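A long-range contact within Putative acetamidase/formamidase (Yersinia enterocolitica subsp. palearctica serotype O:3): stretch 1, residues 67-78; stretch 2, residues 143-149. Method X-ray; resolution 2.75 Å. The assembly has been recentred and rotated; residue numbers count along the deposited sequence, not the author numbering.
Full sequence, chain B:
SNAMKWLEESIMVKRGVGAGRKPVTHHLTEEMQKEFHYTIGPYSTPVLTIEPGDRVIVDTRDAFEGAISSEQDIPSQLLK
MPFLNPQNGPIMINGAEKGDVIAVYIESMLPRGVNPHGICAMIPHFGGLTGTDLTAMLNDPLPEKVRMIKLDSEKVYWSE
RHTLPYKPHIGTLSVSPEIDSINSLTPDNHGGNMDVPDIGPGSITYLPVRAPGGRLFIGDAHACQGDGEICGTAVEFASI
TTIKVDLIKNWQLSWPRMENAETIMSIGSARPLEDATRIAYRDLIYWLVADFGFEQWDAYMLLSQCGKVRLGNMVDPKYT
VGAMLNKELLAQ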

ATOM      1  N   ALA B  67      29.606  15.908   5.284  1.00 50.48           N
ATOM      2  CA  ALA B  67      29.915  16.048   3.853  1.00 50.82           C
ATOM      3  C   ALA B  67      29.340  17.306   3.217  1.00 50.96           C
ATOM      4  O   ALA B  67      29.847  17.761   2.188  1.00 52.53           O
ATOM      5  CB  ALA B  67      29.438  14.827   3.087  1.00 50.19           C
ATOM      6  N   ILE B  68      28.286  17.857   3.823  1.00 49.61           N
ATOM      7  CA  ILE B  68      27.635  19.065   3.312  1.00 49.70           C
ATOM      8  C   ILE B  68      27.900  20.240   4.250  1.00 50.08           C
ATOM      9  O   ILE B  68      27.636  20.162   5.444  1.00 49.63           O
ATOM     10  CB  ILE B  68      26.123  18.832   3.105  1.00 48.19           C
ATOM     11  CG1 ILE B  68      25.918  17.730   2.065  1.00 47.41           C
ATOM     12  CG2 ILE B  68      25.433  20.101   2.630  1.00 48.77           C
ATOM     13  CD1 ILE B  68      24.471  17.408   1.777  1.00 46.53           C
ATOM     14  N   SER B  69      28.424  21.329   3.693  1.00 50.91           N
ATOM     15  CA  SER B  69      28.762  22.524   4.477  1.00 51.67           C
ATOM     16  C   SER B  69      28.478  23.848   3.744  1.00 52.31           C
ATOM     17  O   SER B  69      28.897  24.914   4.196  1.00 53.49           O
ATOM     18  CB  SER B  69      30.240  22.441   4.880  1.00 52.50           C
ATOM     19  OG  SER B  69      31.073  22.274   3.749  1.00 52.90           O
ATOM     20  N   SER B  70      27.763  23.771   2.626  1.00 51.67           N
ATOM     21  CA  SER B  70      27.421  24.947   1.835  1.00 52.50           C
ATOM     22  C   SER B  70      26.107  24.762   1.098  1.00 51.40           C
ATOM     23  O   SER B  70      25.807  23.665   0.615  1.00 49.66           O
ATOM     24  CB  SER B  70      28.515  25.213   0.802  1.00 54.08           C
ATOM     25  OG  SER B  70      28.135  26.251  -0.082  1.00 55.13           O
ATOM     26  N   GLU B  71      25.331  25.838   0.979  1.00 51.98           N
ATOM     27  CA  GLU B  71      24.077  25.762   0.233  1.00 51.99           C
ATOM     28  C   GLU B  71      24.324  25.534  -1.273  1.00 53.47           C
ATOM     29  O   GLU B  71      23.409  25.150  -1.995  1.00 53.28           O
ATOM     30  CB  GLU B  71      23.181  26.980   0.482  1.00 51.86           C
ATOM     31  CG  GLU B  71      22.636  27.034   1.900  1.00 50.84           C
ATOM     32  CD  GLU B  71      21.564  28.095   2.115  1.00 51.08           C
ATOM     33  OE1 GLU B  71      21.299  28.895   1.198  1.00 52.33           O
ATOM     34  OE2 GLU B  71      20.973  28.122   3.216  1.00 49.87           O
ATOM     35  N   GLN B  72      25.554  25.747  -1.732  1.00 56.24           N
ATOM     36  CA  GLN B  72      25.928  25.503  -3.138  1.00 58.44           C
ATOM     37  C   GLN B  72      26.400  24.056  -3.377  1.00 58.87           C
ATOM     38  O   GLN B  72      26.779  23.706  -4.494  1.00 60.23           O
ATOM     39  CB  GLN B  72      26.935  26.534  -3.689  1.00 60.96           C
ATOM     40  CG  GLN B  72      26.319  27.910  -3.953  1.00 62.53           C
ATOM     41  CD  GLN B  72      25.993  28.656  -2.664  1.00 62.78           C
ATOM     42  OE1 GLN B  72      24.831  28.942  -2.359  1.00 62.50           O
ATOM     43  NE2 GLN B  72      27.035  28.975  -1.895  1.00 63.62           N
ATOM     44  N   ASP B  73      26.374  23.222  -2.332  1.00 58.90           N
ATOM     45  CA  ASP B  73      26.739  21.810  -2.461  1.00 58.02           C
ATOM     46  C   ASP B  73      25.645  21.082  -3.227  1.00 56.44           C
ATOM     47  O   ASP B  73      24.479  21.464  -3.188  1.00 54.27           O
ATOM     48  CB  ASP B  73      26.942  21.128  -1.095  1.00 57.71           C
ATOM     49  CG  ASP B  73      28.211  21.581  -0.376  1.00 59.30           C
ATOM     50  OD1 ASP B  73      29.085  22.207  -1.008  1.00 61.30           O
ATOM     51  OD2 ASP B  73      28.353  21.277   0.824  1.00 58.94           O
ATOM     52  N   ILE B  74      26.050  20.018  -3.908  1.00 56.95           N
ATOM     53  CA  ILE B  74      25.166  19.209  -4.724  1.00 57.40           C
ATOM     54  C   ILE B  74      25.118  17.805  -4.114  1.00 57.25           C
ATOM     55  O   ILE B  74      26.057  17.024  -4.285  1.00 56.74           O
ATOM     56  CB  ILE B  74      25.682  19.178  -6.179  1.00 59.07           C
ATOM     57  CG1 ILE B  74      25.762  20.614  -6.730  1.00 60.14           C
ATOM     58  CG2 ILE B  74      24.770  18.329  -7.062  1.00 58.56           C
ATOM     59  CD1 ILE B  74      26.425  20.729  -8.081  1.00 61.51           C
ATOM     60  N   PRO B  75      24.029  17.491  -3.373  1.00 56.81           N
ATOM     61  CA  PRO B  75      23.844  16.195  -2.726  1.00 55.77           C
ATOM     62  C   PRO B  75      24.120  14.945  -3.583  1.00 56.68           C
ATOM     63  O   PRO B  75      24.754  14.023  -3.093  1.00 58.19           O
ATOM     64  CB  PRO B  75      22.381  16.238  -2.305  1.00 54.69           C
ATOM     65  CG  PRO B  75      22.125  17.667  -2.007  1.00 54.80           C
ATOM     66  CD  PRO B  75      23.054  18.474  -2.863  1.00 56.59           C
ATOM     67  N   SER B  76      23.669  14.917  -4.836  1.00 57.71           N
ATOM     68  CA  SER B  76      23.883  13.743  -5.701  1.00 58.50           C
ATOM     69  C   SER B  76      25.360  13.454  -5.969  1.00 60.51           C
ATOM     70  O   SER B  76      25.722  12.318  -6.262  1.00 61.41           O
ATOM     71  CB  SER B  76      23.142  13.893  -7.031  1.00 58.43           C
ATOM     72  OG  SER B  76      23.614  15.010  -7.767  1.00 59.33           O
ATOM     73  N   GLN B  77      26.201  14.484  -5.869  1.00 62.83           N
ATOM     74  CA  GLN B  77      27.648  14.348  -6.085  1.00 64.14           C
ATOM     75  C   GLN B  77      28.429  14.080  -4.791  1.00 64.38           C
ATOM     76  O   GLN B  77      29.540  13.558  -4.845  1.00 64.79           O
ATOM     77  CB  GLN B  77      28.198  15.602  -6.767  1.00 65.28           C
ATOM     78  CG  GLN B  77      27.627  15.833  -8.158  1.00 65.26           C
ATOM     79  CD  GLN B  77      28.102  17.129  -8.796  1.00 66.61           C
ATOM     80  OE1 GLN B  77      28.860  17.908  -8.201  1.00 66.45           O
ATOM     81  NE2 GLN B  77      27.641  17.375 -10.014  1.00 67.18           N
ATOM     82  N   LEU B  78      27.850  14.429  -3.639  1.00 63.70           N
ATOM     83  CA  LEU B  78      28.516  14.227  -2.343  1.00 63.62           C
ATOM     84  C   LEU B  78      27.977  13.059  -1.502  1.00 62.76           C
ATOM     85  O   LEU B  78      28.631  12.639  -0.553  1.00 62.87           O
ATOM     86  CB  LEU B  78      28.438  15.514  -1.514  1.00 62.85           C
ATOM     87  CG  LEU B  78      29.046  16.775  -2.129  1.00 62.77           C
ATOM     88  CD1 LEU B  78      28.816  17.955  -1.188  1.00 62.42           C
ATOM     89  CD2 LEU B  78      30.531  16.605  -2.409  1.00 62.93           C
ATOM     90  N   PRO B 143      14.196  19.508  -7.614  1.00 49.10           N
ATOM     91  CA  PRO B 143      15.421  20.280  -7.552  1.00 50.84           C
ATOM     92  C   PRO B 143      16.259  19.872  -6.371  1.00 51.05           C
ATOM     93  O   PRO B 143      15.752  19.480  -5.318  1.00 48.90           O
ATOM     94  CB  PRO B 143      14.929  21.718  -7.403  1.00 51.74           C
ATOM     95  CG  PRO B 143      13.627  21.710  -8.106  1.00 51.62           C
ATOM     96  CD  PRO B 143      13.021  20.391  -7.697  1.00 50.08           C
ATOM     97  N   GLU B 144      17.549  19.987  -6.573  1.00 53.67           N
ATOM     98  CA  GLU B 144      18.524  19.610  -5.596  1.00 54.81           C
ATOM     99  C   GLU B 144      18.816  20.829  -4.720  1.00 54.36           C
ATOM    100  O   GLU B 144      19.511  21.734  -5.136  1.00 56.16           O
ATOM    101  CB  GLU B 144      19.722  19.093  -6.387  1.00 57.31           C
ATOM    102  CG  GLU B 144      20.703  18.259  -5.612  1.00 58.76           C
ATOM    103  CD  GLU B 144      21.517  17.325  -6.505  1.00 60.47           C
ATOM    104  OE1 GLU B 144      22.293  16.541  -5.934  1.00 61.94           O
ATOM    105  OE2 GLU B 144      21.375  17.348  -7.750  1.00 61.04           O
ATOM    106  N   LYS B 145      18.229  20.856  -3.524  1.00 53.04           N
ATOM    107  CA  LYS B 145      18.394  21.967  -2.572  1.00 53.63           C
ATOM    108  C   LYS B 145      19.071  21.615  -1.246  1.00 53.22           C
ATOM    109  O   LYS B 145      18.998  20.487  -0.768  1.00 52.26           O
ATOM    110  CB  LYS B 145      17.043  22.633  -2.265  1.00 53.73           C
ATOM    111  CG  LYS B 145      16.708  23.875  -3.072  1.00 55.94           C
ATOM    112  CD  LYS B 145      16.528  23.653  -4.560  1.00 57.67           C
ATOM    113  CE  LYS B 145      16.551  25.000  -5.293  1.00 59.20           C
ATOM    114  NZ  LYS B 145      15.585  26.000  -4.748  1.00 59.45           N
ATOM    115  N   VAL B 146      19.704  22.631  -0.666  1.00 54.61           N
ATOM    116  CA  VAL B 146      20.391  22.541   0.615  1.00 54.63           C
ATOM    117  C   VAL B 146      20.178  23.847   1.380  1.00 54.71           C
ATOM    118  O   VAL B 146      20.306  24.944   0.818  1.00 55.76           O
ATOM    119  CB  VAL B 146      21.921  22.336   0.443  1.00 56.23           C
ATOM    120  CG1 VAL B 146      22.635  22.356   1.788  1.00 56.01           C
ATOM    121  CG2 VAL B 146      22.200  21.033  -0.291  1.00 56.70           C
ATOM    122  N   ARG B 147      19.857  23.720   2.662  1.00 53.78           N
ATOM    123  CA  ARG B 147      19.669  24.867   3.532  1.00 55.14           C
ATOM    124  C   ARG B 147      20.594  24.720   4.732  1.00 57.38           C
ATOM    125  O   ARG B 147      20.557  23.699   5.397  1.00 55.72           O
ATOM    126  CB  ARG B 147      18.235  24.946   4.011  1.00 53.47           C
ATOM    127  CG  ARG B 147      17.203  25.321   2.963  1.00 53.95           C
ATOM    128  CD  ARG B 147      17.399  26.727   2.385  1.00 55.27           C
ATOM    129  NE  ARG B 147      17.950  27.659   3.371  1.00 56.14           N
ATOM    130  CZ  ARG B 147      17.270  28.276   4.340  1.00 55.49           C
ATOM    131  NH1 ARG B 147      15.970  28.077   4.516  1.00 54.32           N
ATOM    132  NH2 ARG B 147      17.906  29.108   5.162  1.00 56.61           N
HETATM  133  N   MSE B 148      21.431  25.730   4.978  1.00 59.26           N
HETATM  134  CA  MSE B 148      22.356  25.758   6.116  1.00 60.21           C
HETATM  135  C   MSE B 148      21.636  26.641   7.093  1.00 56.36           C
HETATM  136  O   MSE B 148      21.504  27.831   6.879  1.00 54.56           O
HETATM  137  CB  MSE B 148      23.680  26.395   5.761  1.00 68.26           C
HETATM  138  CG  MSE B 148      24.488  25.548   4.788  1.00 76.38           C
HETATM  139 SE   MSE B 148      25.395  24.178   5.854  1.00 86.14          SE
HETATM  140  CE  MSE B 148      26.758  25.209   6.818  1.00 81.04           C
ATOM    141  N   ILE B 149      21.139  26.054   8.168  1.00 56.87           N
ATOM    142  CA  ILE B 149      20.382  26.780   9.166  1.00 56.67           C
ATOM    143  C   ILE B 149      21.175  26.973  10.445  1.00 56.62           C
ATOM    144  O   ILE B 149      21.661  26.023  11.042  1.00 57.83           O
ATOM    145  CB  ILE B 149      19.071  26.022   9.532  1.00 57.51           C
ATOM    146  CG1 ILE B 149      18.295  25.597   8.277  1.00 59.00           C
ATOM    147  CG2 ILE B 149      18.226  26.838  10.501  1.00 56.33           C
ATOM    148  CD1 ILE B 149      18.167  26.688   7.252  1.00 61.71           C
TER
HETATM  149  O   HOH W   1      20.417  29.914   5.078  1.00 45.47           O

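Residues 67-78, a loop that tightens into a turn and then enters a helix, pack against 143-149, much of which is strand, and together the two stretches bury 537 Å². Along the strand, Val146 and Met148 (selenomethionine) direct CB toward the loop while Arg147 directs its CB away, the alternation expected of an extended chain. Ala67 makes no contact. Ile68, buried and with CB toward the strand, begins the apolar part of the interface: its CG2 lies 3.7 Å from Val146 CG1, two branched aliphatic side chains packed without polar groups to satisfy. Ser69 and Ser70 have CB pointing away and meet the strand through backbone atoms, Ser69 O lying 3.4 Å from Met148 CE and Ser70 N 4.0 Å from Met148 SE; the long, unbranched selenomethionine, m at all three chi angles, reaches along this backbone. A type I turn from Ser70 to Asp73 is closed by Asp73 N to Ser70 O (3.0 Å) and braced by Ser69 N to Asp73 OD2 (2.9 Å) and Gln72 N to Ser70 OG (3.1 Å).

Glu71 is the polar anchor within this turn. Its CB points sideways, but the m, t side chain brings the carboxylate to the strand, where OE2 accepts hydrogen bonds from Met148 N (3.0 Å) and Arg147 NE (3.1 Å), both nearly straight. The latter is part of a salt bridge, with OE2 at the edge of the guanidinium and near its plane. Although Arg147 CB points away, the end of its side chain comes nearer, which brings NE within reach of Glu71 OE2. A water donates to Glu71 OE2 (2.6 Å) and Met148 O (3.0 Å) and accepts from Arg147 NH2 (2.6 Å), linking the same three residues. The aliphatic part of Glu71 also packs, its CG 3.7 Å from Met148 CG.

Gln72 CB points away and the residue makes no contact, whereas Asp73 O approaches Val146 CG2 at 3.7 Å. Ile74 is the N-cap residue, and the helix that follows starts with Pro75, whose lack of an amide hydrogen costs nothing in a first turn. Pro75 is buried; its CD packs 3.7 Å from Val146 CG2 and 3.6 Å from Glu144 CG, so the ring is in contact with both side chains. Glu144, with chi1 and chi2 both t, extends its carboxylate to the helix start. There OE1 accepts from Ser76 OG (2.7 Å) and from Ser76 N (2.4 Å, very short), pairing an acidic group with a free helix amide. Leu78 lies beyond contact.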